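Local atomic coordinates of vacuolar protein sorting 29 (Cryptosporidium parvum, PDB entry 2A22), a protein that probably serves as the VPS29 subunit of the retromer complex in endosomal protein transport, built on a calcineurin-like phosphoesterase fold. Residues G25-L30 and F184-L189; D33-Y38 and N64-E69; Y58-G63 and V109-F114; L125-P130 and T147-K152; G131-W136 and R154-N159. All blocks are in the same frame, centred on the assembly; numbering follows the deposited sequence.

All five contacts belong to one calcineurin-like phosphoesterase fold, an alpha-beta-beta-alpha sandwich. Interaction 1 pairs strands 26-31 and 183-190 inside the six-stranded sheet and joins the early part of the chain to its late part; the other four lie between them in sequence. Interaction 3, centred about 8 Å from interaction 1, uses the neighbouring strand 58-61 to meet the edge of the second sheet. Interactions 4 and 5, centred about 10 Å apart, alternate along the chain and attach the loop and helix 130-140 around that second sheet. Interaction 2 packs loops following strands 26-31 and 58-61, and D33 hydrogen-bonds H149 of interaction 4 beside what probably corresponds to the metal-site region of related phosphoesterases.

Interaction 1. Residues G25-L30 and F184-L189; sequences GDLVLL and FMLMAL
The carbonyl oxygen of L189 is gripped by three groups: D26 N donates to L189 O over 2.9 Å, a water also held by D26 OD2 adds a weak bond, and the CA of G25 sends a C-H toward the same oxygen. From there the strands run antiparallel. V28 and M187 exchange two 2.8 Å bonds (V28 N to M187 O, M187 N to V28 O), and L30 and M185 make the last pair, L30 N to M185 O almost straight at 175°. Side chains alternate between faces. On one, V28 CG2 meets L189 CD1 at 4.0 Å and L30 lies across the base of M185. On the other, L186 CD2 rests on L29 CB at 3.8 Å, and CG anti to the backbone N (chi1 167°) carries L29 CD1 to 3.6 Å from F184 CD1. Six backbone bonds thus pair the N-H and C=O groups these six residues turn toward each other, amid hydrocarbon from V28 to L30, whereas the D26 end is polar, with water and N57 on its carboxylate.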
# COMPACT_ATOMS: atom_id res chain seq x y z
N GLY A 25 -2.77 -19.26 5.14
CA GLY A 25 -3.23 -17.92 4.82
C GLY A 25 -2.18 -16.84 5.05
O GLY A 25 -1.19 -17.03 5.79
N ASP A 26 -2.40 -15.71 4.39
CA ASP A 26 -1.52 -14.58 4.52
C ASP A 26 -2.39 -13.38 4.77
O ASP A 26 -3.49 -13.29 4.21
CB ASP A 26 -0.74 -14.39 3.22
CG ASP A 26 0.17 -15.59 2.90
OD1 ASP A 26 1.19 -15.76 3.58
OD2 ASP A 26 -0.12 -16.35 1.96
N LEU A 27 -1.90 -12.44 5.58
CA LEU A 27 -2.60 -11.19 5.78
C LEU A 27 -1.65 -10.05 5.41
O LEU A 27 -0.59 -9.88 6.00
CB LEU A 27 -3.14 -11.06 7.23
CG LEU A 27 -4.00 -9.82 7.54
CD1 LEU A 27 -5.32 -9.82 6.76
CD2 LEU A 27 -4.27 -9.72 9.07
N VAL A 28 -2.04 -9.31 4.39
CA VAL A 28 -1.16 -8.32 3.78
C VAL A 28 -1.65 -6.91 4.04
O VAL A 28 -2.79 -6.57 3.67
CB VAL A 28 -1.06 -8.51 2.23
CG1 VAL A 28 0.11 -7.68 1.70
CG2 VAL A 28 -0.87 -9.98 1.87
N LEU A 29 -0.79 -6.10 4.67
CA LEU A 29 -1.08 -4.70 4.91
C LEU A 29 -0.64 -3.88 3.68
O LEU A 29 0.50 -3.95 3.25
CB LEU A 29 -0.40 -4.20 6.20
CG LEU A 29 -0.36 -2.67 6.41
CD1 LEU A 29 -1.79 -2.10 6.59
CD2 LEU A 29 0.54 -2.30 7.62
N LEU A 30 -1.58 -3.13 3.12
CA LEU A 30 -1.32 -2.22 1.98
C LEU A 30 -1.46 -0.80 2.50
O LEU A 30 -2.53 -0.42 3.03
CB LEU A 30 -2.29 -2.48 0.83
CG LEU A 30 -2.54 -3.97 0.48
CD1 LEU A 30 -3.56 -4.13 -0.64
CD2 LEU A 30 -1.21 -4.61 0.07
N PHE A 184 -6.11 2.71 4.74
CA PHE A 184 -5.21 1.62 4.40
C PHE A 184 -6.08 0.40 4.08
O PHE A 184 -7.32 0.45 4.23
CB PHE A 184 -4.20 1.34 5.54
CG PHE A 184 -4.84 0.78 6.80
CD1 PHE A 184 -5.02 -0.60 6.97
CD2 PHE A 184 -5.26 1.64 7.82
CE1 PHE A 184 -5.61 -1.12 8.13
CE2 PHE A 184 -5.85 1.15 8.97
CZ PHE A 184 -6.02 -0.24 9.14
N MET A 185 -5.43 -0.69 3.67
CA MET A 185 -6.12 -1.94 3.39
C MET A 185 -5.45 -3.11 4.08
O MET A 185 -4.22 -3.15 4.25
CB MET A 185 -6.15 -2.21 1.89
CG MET A 185 -6.94 -1.18 1.11
SD MET A 185 -6.69 -1.45 -0.62
CE MET A 185 -7.80 -0.21 -1.26
N LEU A 186 -6.26 -4.08 4.49
CA LEU A 186 -5.72 -5.35 4.94
C LEU A 186 -6.34 -6.40 4.05
O LEU A 186 -7.56 -6.45 3.91
CB LEU A 186 -6.00 -5.56 6.43
CG LEU A 186 -5.10 -4.79 7.41
CD1 LEU A 186 -5.72 -4.73 8.81
CD2 LEU A 186 -3.74 -5.47 7.50
N MET A 187 -5.49 -7.19 3.39
CA MET A 187 -5.93 -8.14 2.36
C MET A 187 -5.63 -9.56 2.83
O MET A 187 -4.44 -9.93 2.99
CB MET A 187 -5.19 -7.84 1.02
CG MET A 187 -5.58 -8.77 -0.16
SD MET A 187 -4.81 -8.28 -1.71
CE MET A 187 -6.19 -7.54 -2.50
N ALA A 188 -6.67 -10.35 3.06
CA ALA A 188 -6.47 -11.75 3.46
C ALA A 188 -6.44 -12.60 2.20
O ALA A 188 -7.38 -12.58 1.39
CB ALA A 188 -7.58 -12.24 4.38
N LEU A 189 -5.35 -13.35 2.05
CA LEU A 189 -5.23 -14.29 0.97
C LEU A 189 -5.26 -15.71 1.52
O LEU A 189 -4.48 -16.08 2.43
CB LEU A 189 -3.94 -14.02 0.19
CG LEU A 189 -3.78 -12.62 -0.43
CD1 LEU A 189 -2.35 -12.44 -0.91
CD2 LEU A 189 -4.75 -12.38 -1.57
O HOH W 1 -2.26 -17.21 0.79

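Interaction 2. Residues D33-Y38 and N64-E69; sequences DLKIPY and NVCSQE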
# COMPACT_ATOMS: atom_id res chain seq x y z
N ASP A 33 1.94 6.72 1.35
CA ASP A 33 1.64 8.15 1.23
C ASP A 33 1.36 8.74 2.59
O ASP A 33 0.36 9.47 2.77
CB ASP A 33 0.46 8.34 0.26
CG ASP A 33 0.87 8.07 -1.18
OD1 ASP A 33 1.86 8.68 -1.63
OD2 ASP A 33 0.22 7.24 -1.86
N LEU A 34 2.22 8.37 3.55
CA LEU A 34 2.24 8.90 4.91
C LEU A 34 2.65 10.35 4.90
O LEU A 34 2.02 11.18 5.55
CB LEU A 34 3.19 8.10 5.82
CG LEU A 34 2.75 6.73 6.35
CD1 LEU A 34 2.62 5.65 5.24
CD2 LEU A 34 3.77 6.26 7.40
N LYS A 35 3.70 10.66 4.15
CA LYS A 35 4.18 12.04 4.02
C LYS A 35 4.47 12.69 5.38
O LYS A 35 4.20 13.87 5.60
CB LYS A 35 3.20 12.88 3.19
CG LYS A 35 3.33 12.54 1.73
CD LYS A 35 2.25 13.14 0.88
CE LYS A 35 2.24 12.37 -0.45
NZ LYS A 35 1.59 13.09 -1.56
N ILE A 36 5.02 11.89 6.29
CA ILE A 36 5.52 12.35 7.59
C ILE A 36 6.99 12.71 7.41
O ILE A 36 7.72 11.94 6.78
CB ILE A 36 5.37 11.24 8.68
CG1 ILE A 36 3.90 10.82 8.83
CG2 ILE A 36 5.88 11.72 10.00
CD1 ILE A 36 3.69 9.67 9.79
N PRO A 37 7.42 13.88 7.94
CA PRO A 37 6.68 14.90 8.73
C PRO A 37 6.04 16.05 7.92
O PRO A 37 5.31 16.88 8.50
CB PRO A 37 7.77 15.45 9.65
CG PRO A 37 9.00 15.49 8.69
CD PRO A 37 8.84 14.29 7.75
N TYR A 38 6.27 16.08 6.61
CA TYR A 38 5.90 17.22 5.76
C TYR A 38 4.40 17.53 5.80
O TYR A 38 4.01 18.69 5.98
CB TYR A 38 6.31 16.97 4.29
CG TYR A 38 7.72 16.43 4.12
CD1 TYR A 38 8.81 17.00 4.81
CD2 TYR A 38 7.96 15.35 3.27
CE1 TYR A 38 10.09 16.51 4.66
CE2 TYR A 38 9.24 14.86 3.10
CZ TYR A 38 10.30 15.42 3.80
OH TYR A 38 11.55 14.91 3.60
N ASN A 64 6.37 7.17 -0.35
CA ASN A 64 6.12 8.41 0.40
C ASN A 64 5.89 8.20 1.90
O ASN A 64 4.98 8.81 2.50
CB ASN A 64 5.04 9.26 -0.26
CG ASN A 64 5.57 10.01 -1.45
OD1 ASN A 64 6.78 10.04 -1.68
ND2 ASN A 64 4.68 10.62 -2.23
N VAL A 65 6.68 7.30 2.47
CA VAL A 65 6.82 7.18 3.93
C VAL A 65 7.47 8.46 4.48
O VAL A 65 7.02 8.99 5.49
CB VAL A 65 7.66 5.95 4.30
CG1 VAL A 65 7.87 5.87 5.80
CG2 VAL A 65 7.01 4.67 3.76
N CYS A 66 8.54 8.91 3.79
CA CYS A 66 9.23 10.20 4.02
C CYS A 66 10.02 10.34 5.32
O CYS A 66 10.95 11.14 5.40
CB CYS A 66 8.26 11.39 3.87
SG CYS A 66 7.46 11.50 2.25
N SER A 67 9.63 9.57 6.34
CA SER A 67 10.26 9.64 7.66
C SER A 67 10.97 8.33 7.97
O SER A 67 10.34 7.24 7.98
CB SER A 67 9.18 9.89 8.73
OG SER A 67 9.66 9.55 10.01
N GLN A 68 12.26 8.43 8.28
CA GLN A 68 13.05 7.23 8.56
C GLN A 68 12.50 6.50 9.78
O GLN A 68 12.52 5.27 9.81
CB GLN A 68 14.53 7.53 8.76
CG GLN A 68 15.42 6.22 8.85
CD GLN A 68 15.36 5.38 7.57
OE1 GLN A 68 14.93 5.87 6.53
NE2 GLN A 68 15.82 4.12 7.64
N GLU A 69 12.04 7.26 10.77
CA GLU A 69 11.37 6.70 11.93
C GLU A 69 10.18 5.82 11.50
O GLU A 69 9.96 4.75 12.08
CB GLU A 69 10.90 7.82 12.89
CG GLU A 69 10.13 7.31 14.11
CD GLU A 69 9.36 8.40 14.90
OE1 GLU A 69 9.78 9.57 14.91
OE2 GLU A 69 8.31 8.06 15.51
O HOH W 2 11.84 12.16 2.90
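The two loops are tied where N64 O accepts a bond from K35 N, 2.8 Å long and 169° at the hydrogen, with the donor nearly in line with the C=O. This end is tight and buried. N64 and D33 cross at a slant, their amide and carboxylate planes 67° apart, and N64 ND2 gives D33 OD1 only a weak bond of 3.5 Å. The amide's stronger partners are D87, through ND2, and the backbone of L88, through OD1; D33 OD2 takes the N-H of H149. The extended K35 chain also slants across N64, its CE 3.5 Å from N64 ND2, and delivers NZ to H151. C66 packs against K35 and I36: its SG sits 3.8 Å from K35 CA, and its CB reaches I36 O.

Toward solvent the fit relaxes. The exposed Y38 ring brings CE2 to 3.7 Å from C66 CB, with the sulfur lying obliquely to it. Beyond, one water joins Y38 OH (2.9 Å) to C66 O (2.8 Å). The Asp, Lys and Asn side chains thus sit in a polar network that probably fixes their rotation, beside D87, H120 and H149, which may correspond to the metal-site region of related phosphoesterases; no metal is modelled.

Interaction 3. Residues Y58-G63 and V109-F114; sequences YVLCTG and VQIGEF
A CH-pi contact leads here: I111 CD1 sits over one face of the Y58 ring, 3.7 Å from its centroid and 26° off the normal. The side chains run past each other in opposite directions; CD1 lies over the CG-CD2 side, and CG2 comes to 3.7 Å from Y58 CE1. I111 has CG1 anti to its carbonyl carbon (chi1 -50°) and CD1 extended beyond it, which brings CD1 over the ring and CG2 near CE1.

Aliphatic packing continues beside it. L60 CD2 touches V109 CG1 at 3.8 Å, the two side chains crossing at a slant, and L60 CD1 lies 4.3 Å from I111 CD1. These side chains stand between the two sheets of the alpha-beta-beta-alpha sandwich: strand 58-61 belongs to the six-stranded sheet, strand 109-111 to the rim of the other, and their axes are 10.5 Å apart. D26 and V28 also touch Y58, and Y82 touches both L60 and V109. A type II' turn from I111 to F114 reverses the chain, closing a hairpin through I111 N to F114 O at 2.7 Å.

The polar part is small and watery: one water donates to Q110 O at 2.6 Å and makes only a long, weak bond with Y58 OH.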
# COMPACT_ATOMS: atom_id res chain seq x y z
N TYR A 58 2.76 -9.73 5.92
CA TYR A 58 3.31 -8.98 4.78
C TYR A 58 2.85 -7.53 4.82
O TYR A 58 1.72 -7.24 5.18
CB TYR A 58 2.84 -9.56 3.44
CG TYR A 58 3.52 -10.84 3.02
CD1 TYR A 58 3.02 -12.08 3.44
CD2 TYR A 58 4.63 -10.81 2.16
CE1 TYR A 58 3.62 -13.29 3.05
CE2 TYR A 58 5.25 -12.01 1.76
CZ TYR A 58 4.73 -13.25 2.21
OH TYR A 58 5.32 -14.43 1.82
N VAL A 59 3.75 -6.62 4.46
CA VAL A 59 3.46 -5.22 4.32
C VAL A 59 3.94 -4.85 2.94
O VAL A 59 5.08 -5.11 2.62
CB VAL A 59 4.23 -4.34 5.35
CG1 VAL A 59 3.96 -2.82 5.11
CG2 VAL A 59 3.86 -4.71 6.77
N LEU A 60 3.04 -4.29 2.12
CA LEU A 60 3.41 -3.72 0.83
C LEU A 60 3.16 -2.22 0.84
O LEU A 60 2.02 -1.75 0.85
CB LEU A 60 2.68 -4.39 -0.33
CG LEU A 60 2.72 -5.93 -0.33
CD1 LEU A 60 1.82 -6.46 -1.46
CD2 LEU A 60 4.14 -6.44 -0.44
N CYS A 61 4.23 -1.47 0.88
CA CYS A 61 4.13 -0.03 1.10
C CYS A 61 4.39 0.72 -0.19
O CYS A 61 5.42 0.52 -0.82
CB CYS A 61 5.12 0.41 2.18
SG CYS A 61 5.13 2.21 2.40
N THR A 62 3.44 1.59 -0.55
CA THR A 62 3.45 2.28 -1.85
C THR A 62 4.43 3.47 -1.94
O THR A 62 4.54 4.10 -3.00
CB THR A 62 2.05 2.73 -2.23
OG1 THR A 62 1.48 3.50 -1.14
CG2 THR A 62 1.17 1.47 -2.55
N GLY A 63 5.14 3.75 -0.85
CA GLY A 63 6.11 4.82 -0.84
C GLY A 63 5.59 6.10 -0.20
O GLY A 63 4.51 6.12 0.41
N VAL A 109 6.03 -9.57 -5.87
CA VAL A 109 6.23 -10.55 -4.79
C VAL A 109 5.15 -11.60 -4.86
O VAL A 109 3.98 -11.29 -5.10
CB VAL A 109 6.34 -9.87 -3.37
CG1 VAL A 109 5.21 -8.96 -3.13
CG2 VAL A 109 6.44 -10.89 -2.26
N GLN A 110 5.57 -12.86 -4.70
CA GLN A 110 4.63 -13.98 -4.75
C GLN A 110 4.10 -14.17 -3.33
O GLN A 110 4.87 -14.42 -2.42
CB GLN A 110 5.35 -15.25 -5.25
CG GLN A 110 4.48 -16.51 -5.38
CD GLN A 110 3.51 -16.45 -6.53
OE1 GLN A 110 2.38 -16.92 -6.42
NE2 GLN A 110 3.93 -15.87 -7.64
N ILE A 111 2.81 -13.97 -3.14
CA ILE A 111 2.18 -14.26 -1.84
C ILE A 111 1.06 -15.28 -2.07
O ILE A 111 0.08 -14.98 -2.75
CB ILE A 111 1.66 -12.97 -1.12
CG1 ILE A 111 2.77 -11.90 -1.07
CG2 ILE A 111 1.16 -13.30 0.30
CD1 ILE A 111 2.35 -10.60 -0.32
N GLY A 112 1.25 -16.49 -1.54
CA GLY A 112 0.36 -17.61 -1.81
C GLY A 112 0.16 -17.81 -3.31
O GLY A 112 1.12 -17.99 -4.06
N GLU A 113 -1.10 -17.78 -3.75
CA GLU A 113 -1.39 -18.01 -5.16
C GLU A 113 -1.23 -16.75 -6.00
O GLU A 113 -1.45 -16.81 -7.20
CB GLU A 113 -2.83 -18.55 -5.34
CG GLU A 113 -3.10 -19.85 -4.61
CD GLU A 113 -2.06 -20.90 -4.95
OE1 GLU A 113 -1.95 -21.25 -6.12
OE2 GLU A 113 -1.37 -21.37 -4.05
N PHE A 114 -0.88 -15.62 -5.38
CA PHE A 114 -0.91 -14.34 -6.11
C PHE A 114 0.45 -13.67 -6.30
O PHE A 114 1.24 -13.58 -5.36
CB PHE A 114 -1.93 -13.38 -5.48
CG PHE A 114 -3.30 -13.95 -5.44
CD1 PHE A 114 -4.16 -13.79 -6.54
CD2 PHE A 114 -3.72 -14.73 -4.35
CE1 PHE A 114 -5.43 -14.37 -6.53
CE2 PHE A 114 -4.97 -15.32 -4.33
CZ PHE A 114 -5.84 -15.15 -5.43
O HOH W 3 7.06 -14.24 -1.12

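Interaction 4. Residues L125-P130 and T147-K152; sequences LPWDDP and TGHTHK
The indole of W127 offers one face to the edge of the H149 imidazole, a T-shaped stack with the planes at 59°. H149 NE2 stands 3.5 Å above the indole plane, over its centre, and is nearest W127 CE2 and CZ2, both at 3.6 Å. The rim of the indole is tied through NE1 to the carbonyl of N122, while H149 turns ND1 toward H120; CG anti to the backbone N (chi1 -175°) carries the imidazole out to the tryptophan. W127 CB meets the methyl T150 CG2.

Next along the loop, D128 and T150 reach toward each other from opposite directions. T150 OG1 donates to D128 OD2 over a short 2.5 Å, meeting that oxygen from above the carboxylate plane, 37° out of it. One water donates to D128 OD1 (2.7 Å) and to G148 O while accepting from T147 OG1; another bridges D128 OD2, weakly, to K152 O. R154 NH2 makes a salt bridge to D128 OD1 and a hydrogen bond to D128 O. A hydroxyl, an arginine and two waters, one of them weakly bound, thus surround the carboxylate, which would probably favour its ionised form.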
# COMPACT_ATOMS: atom_id res chain seq x y z
N LEU A 125 0.87 7.06 -16.33
CA LEU A 125 0.48 8.29 -17.04
C LEU A 125 -0.67 8.09 -18.03
O LEU A 125 -0.56 7.29 -18.95
CB LEU A 125 1.69 8.92 -17.73
CG LEU A 125 2.90 9.21 -16.82
CD1 LEU A 125 4.15 9.53 -17.64
CD2 LEU A 125 2.59 10.32 -15.79
N PRO A 126 -1.79 8.80 -17.82
CA PRO A 126 -2.04 9.72 -16.70
C PRO A 126 -2.25 8.95 -15.40
O PRO A 126 -2.60 7.76 -15.43
CB PRO A 126 -3.36 10.41 -17.09
CG PRO A 126 -3.71 9.93 -18.48
CD PRO A 126 -2.94 8.68 -18.73
N TRP A 127 -2.05 9.64 -14.28
CA TRP A 127 -2.19 9.04 -12.96
C TRP A 127 -3.54 8.37 -12.74
O TRP A 127 -4.58 8.92 -13.10
CB TRP A 127 -1.90 10.08 -11.88
CG TRP A 127 -0.46 10.57 -11.90
CD1 TRP A 127 0.65 9.82 -12.15
CD2 TRP A 127 0.00 11.90 -11.66
NE1 TRP A 127 1.78 10.60 -12.08
CE2 TRP A 127 1.41 11.88 -11.77
CE3 TRP A 127 -0.64 13.11 -11.36
CZ2 TRP A 127 2.21 13.03 -11.59
CZ3 TRP A 127 0.14 14.26 -11.18
CH2 TRP A 127 1.56 14.20 -11.29
N ASP A 128 -3.50 7.16 -12.17
CA ASP A 128 -4.68 6.35 -11.88
C ASP A 128 -5.50 5.94 -13.10
O ASP A 128 -6.63 5.46 -12.95
CB ASP A 128 -5.58 7.04 -10.83
CG ASP A 128 -5.19 6.70 -9.40
OD1 ASP A 128 -4.46 5.70 -9.18
OD2 ASP A 128 -5.63 7.42 -8.49
N ASP A 129 -4.96 6.11 -14.30
CA ASP A 129 -5.70 5.72 -15.51
C ASP A 129 -5.76 4.20 -15.62
O ASP A 129 -4.72 3.53 -15.73
CB ASP A 129 -5.07 6.32 -16.78
CG ASP A 129 -5.83 5.92 -18.06
OD1 ASP A 129 -6.64 6.73 -18.56
OD2 ASP A 129 -5.63 4.78 -18.54
N PRO A 130 -6.98 3.64 -15.63
CA PRO A 130 -7.19 2.18 -15.62
C PRO A 130 -6.42 1.49 -16.74
O PRO A 130 -5.81 0.43 -16.50
CB PRO A 130 -8.69 2.03 -15.83
CG PRO A 130 -9.24 3.28 -15.23
CD PRO A 130 -8.27 4.36 -15.63
N THR A 147 -0.67 0.40 -6.18
CA THR A 147 -0.02 1.69 -6.43
C THR A 147 -0.61 2.76 -5.49
O THR A 147 -1.69 2.56 -4.91
CB THR A 147 -0.21 2.13 -7.90
OG1 THR A 147 -1.60 2.40 -8.13
CG2 THR A 147 0.26 1.03 -8.88
N GLY A 148 0.10 3.88 -5.34
CA GLY A 148 -0.38 4.99 -4.51
C GLY A 148 -0.37 6.31 -5.26
O GLY A 148 -1.01 6.46 -6.32
N HIS A 149 0.36 7.26 -4.69
CA HIS A 149 0.62 8.57 -5.27
C HIS A 149 -0.53 9.58 -5.28
O HIS A 149 -0.35 10.74 -4.92
CB HIS A 149 1.27 8.48 -6.67
CG HIS A 149 1.65 9.81 -7.22
ND1 HIS A 149 2.67 10.57 -6.68
CD2 HIS A 149 1.08 10.58 -8.19
CE1 HIS A 149 2.74 11.73 -7.32
NE2 HIS A 149 1.79 11.76 -8.24
N THR A 150 -1.71 9.15 -5.68
CA THR A 150 -2.82 10.08 -5.93
C THR A 150 -3.71 10.40 -4.71
O THR A 150 -4.56 11.29 -4.78
CB THR A 150 -3.69 9.52 -7.02
OG1 THR A 150 -4.20 8.24 -6.60
CG2 THR A 150 -2.84 9.33 -8.30
N HIS A 151 -3.53 9.64 -3.61
CA HIS A 151 -4.41 9.73 -2.41
C HIS A 151 -5.86 9.32 -2.67
O HIS A 151 -6.74 9.64 -1.87
CB HIS A 151 -4.36 11.13 -1.73
CG HIS A 151 -3.00 11.50 -1.19
ND1 HIS A 151 -2.83 12.40 -0.17
CD2 HIS A 151 -1.76 11.08 -1.54
CE1 HIS A 151 -1.54 12.53 0.09
NE2 HIS A 151 -0.87 11.74 -0.73
N LYS A 152 -6.11 8.61 -3.75
CA LYS A 152 -7.42 8.12 -4.05
C LYS A 152 -7.53 6.65 -3.72
O LYS A 152 -7.04 5.79 -4.47
CB LYS A 152 -7.79 8.34 -5.52
CG LYS A 152 -9.31 8.14 -5.73
CD LYS A 152 -9.73 8.19 -7.19
CE LYS A 152 -11.26 8.51 -7.26
NZ LYS A 152 -11.83 8.49 -8.65
O HOH W 4 -2.02 4.99 -8.40
O HOH W 5 -6.88 5.35 -7.12

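Interaction 5. Residues G131-W136 and R154-N159; sequences GSLEQW and RVFEKN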
# COMPACT_ATOMS: atom_id res chain seq x y z
N GLY A 131 -6.43 2.12 -17.92
CA GLY A 131 -5.72 1.62 -19.09
C GLY A 131 -4.22 1.64 -18.89
O GLY A 131 -3.52 0.69 -19.25
N SER A 132 -3.71 2.72 -18.31
CA SER A 132 -2.29 2.80 -18.05
C SER A 132 -1.91 1.86 -16.89
O SER A 132 -0.88 1.14 -16.93
CB SER A 132 -1.90 4.25 -17.79
OG SER A 132 -0.49 4.38 -17.75
N LEU A 133 -2.77 1.80 -15.89
CA LEU A 133 -2.57 0.85 -14.79
C LEU A 133 -2.47 -0.56 -15.33
O LEU A 133 -1.56 -1.32 -14.97
CB LEU A 133 -3.67 0.96 -13.75
CG LEU A 133 -3.49 2.12 -12.77
CD1 LEU A 133 -4.67 2.13 -11.82
CD2 LEU A 133 -2.14 2.07 -12.00
N GLU A 134 -3.39 -0.89 -16.23
CA GLU A 134 -3.42 -2.22 -16.85
C GLU A 134 -2.16 -2.53 -17.67
O GLU A 134 -1.71 -3.67 -17.70
CB GLU A 134 -4.68 -2.43 -17.67
CG GLU A 134 -4.94 -3.93 -17.94
CD GLU A 134 -6.12 -4.19 -18.87
OE1 GLU A 134 -6.52 -3.28 -19.64
OE2 GLU A 134 -6.64 -5.34 -18.83
N GLN A 135 -1.57 -1.52 -18.31
CA GLN A 135 -0.30 -1.69 -19.03
C GLN A 135 0.85 -2.02 -18.09
O GLN A 135 1.77 -2.77 -18.43
CB GLN A 135 -0.00 -0.44 -19.86
CG GLN A 135 -1.18 -0.12 -20.81
CD GLN A 135 -0.86 0.93 -21.85
OE1 GLN A 135 -0.10 0.67 -22.80
NE2 GLN A 135 -1.43 2.14 -21.70
N TRP A 136 0.78 -1.46 -16.88
CA TRP A 136 1.74 -1.77 -15.84
C TRP A 136 1.56 -3.14 -15.22
O TRP A 136 2.57 -3.78 -14.94
CB TRP A 136 1.78 -0.66 -14.79
CG TRP A 136 2.58 0.51 -15.27
CD1 TRP A 136 2.11 1.65 -15.87
CD2 TRP A 136 4.01 0.63 -15.23
NE1 TRP A 136 3.17 2.50 -16.18
CE2 TRP A 136 4.33 1.89 -15.80
CE3 TRP A 136 5.04 -0.18 -14.75
CZ2 TRP A 136 5.66 2.34 -15.90
CZ3 TRP A 136 6.35 0.28 -14.85
CH2 TRP A 136 6.64 1.52 -15.42
N ARG A 154 -8.94 3.19 -3.71
CA ARG A 154 -9.64 2.51 -4.79
C ARG A 154 -9.39 1.01 -4.87
O ARG A 154 -8.27 0.53 -4.65
CB ARG A 154 -9.31 3.12 -6.14
CG ARG A 154 -10.26 2.65 -7.25
CD ARG A 154 -10.05 3.41 -8.54
NE ARG A 154 -8.67 3.34 -9.04
CZ ARG A 154 -8.24 3.93 -10.15
NH1 ARG A 154 -9.07 4.65 -10.90
NH2 ARG A 154 -6.98 3.82 -10.51
N VAL A 155 -10.45 0.29 -5.21
CA VAL A 155 -10.41 -1.13 -5.51
C VAL A 155 -11.14 -1.31 -6.82
O VAL A 155 -12.31 -0.91 -6.93
CB VAL A 155 -11.24 -1.94 -4.51
CG1 VAL A 155 -11.26 -3.44 -4.88
CG2 VAL A 155 -10.78 -1.69 -3.10
N PHE A 156 -10.50 -1.92 -7.82
CA PHE A 156 -11.29 -2.39 -8.94
C PHE A 156 -10.63 -3.55 -9.64
O PHE A 156 -9.40 -3.69 -9.62
CB PHE A 156 -11.62 -1.26 -9.93
CG PHE A 156 -10.48 -0.85 -10.79
CD1 PHE A 156 -10.30 -1.42 -12.04
CD2 PHE A 156 -9.59 0.14 -10.36
CE1 PHE A 156 -9.23 -1.05 -12.85
CE2 PHE A 156 -8.52 0.54 -11.17
CZ PHE A 156 -8.34 -0.07 -12.42
N GLU A 157 -11.49 -4.36 -10.26
CA GLU A 157 -11.07 -5.50 -11.04
C GLU A 157 -11.28 -5.18 -12.51
O GLU A 157 -12.24 -4.51 -12.88
CB GLU A 157 -11.84 -6.76 -10.60
CG GLU A 157 -11.56 -8.03 -11.43
CD GLU A 157 -12.51 -8.16 -12.62
OE1 GLU A 157 -13.69 -7.75 -12.48
OE2 GLU A 157 -12.08 -8.64 -13.69
N LYS A 158 -10.37 -5.65 -13.35
CA LYS A 158 -10.50 -5.50 -14.80
C LYS A 158 -9.80 -6.69 -15.44
O LYS A 158 -8.61 -6.93 -15.18
CB LYS A 158 -9.88 -4.20 -15.29
CG LYS A 158 -10.11 -3.96 -16.79
CD LYS A 158 -9.67 -2.54 -17.22
CE LYS A 158 -9.81 -2.35 -18.75
NZ LYS A 158 -11.05 -3.00 -19.32
N ASN A 159 -10.55 -7.45 -16.24
CA ASN A 159 -10.06 -8.66 -16.93
C ASN A 159 -9.42 -9.67 -16.01
O ASN A 159 -8.39 -10.25 -16.35
CB ASN A 159 -9.07 -8.29 -18.03
CG ASN A 159 -9.70 -7.47 -19.12
OD1 ASN A 159 -10.88 -7.69 -19.48
ND2 ASN A 159 -8.94 -6.51 -19.66
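Helix 131-136 passes strand 154-158 with axes 10.7 Å apart and at 70°, so only side chains bridge them, chiefly those of L133 and E134. E134 reaches out with CG anti to its N (chi1 -161°) and the chain extended, and OE2 takes a 2.7 Å bond from N159 ND2 on its syn lone pair. The N-H...O angle is 152°, and carboxylate and amide lie nearly coplanar. R138 forms a salt bridge to the same oxygen. K158 crosses E134 at about a right angle: its CE is 3.5 Å from E134 OE1, but K158 NZ stays at 4.5 Å, beyond a salt bridge. Further along, L133 CD1 meets the edge of the F156 ring, 4.2 Å from CE2. F156 CE2 lies over one face of the R154 guanidinium, toward its rim; the polar partner of R154 is D128. V155 turns to the other sheet at L196 and V198. A helix laid on the outer face of one sheet, with the second sheet behind, is the layering of the alpha-beta-beta-alpha sandwich.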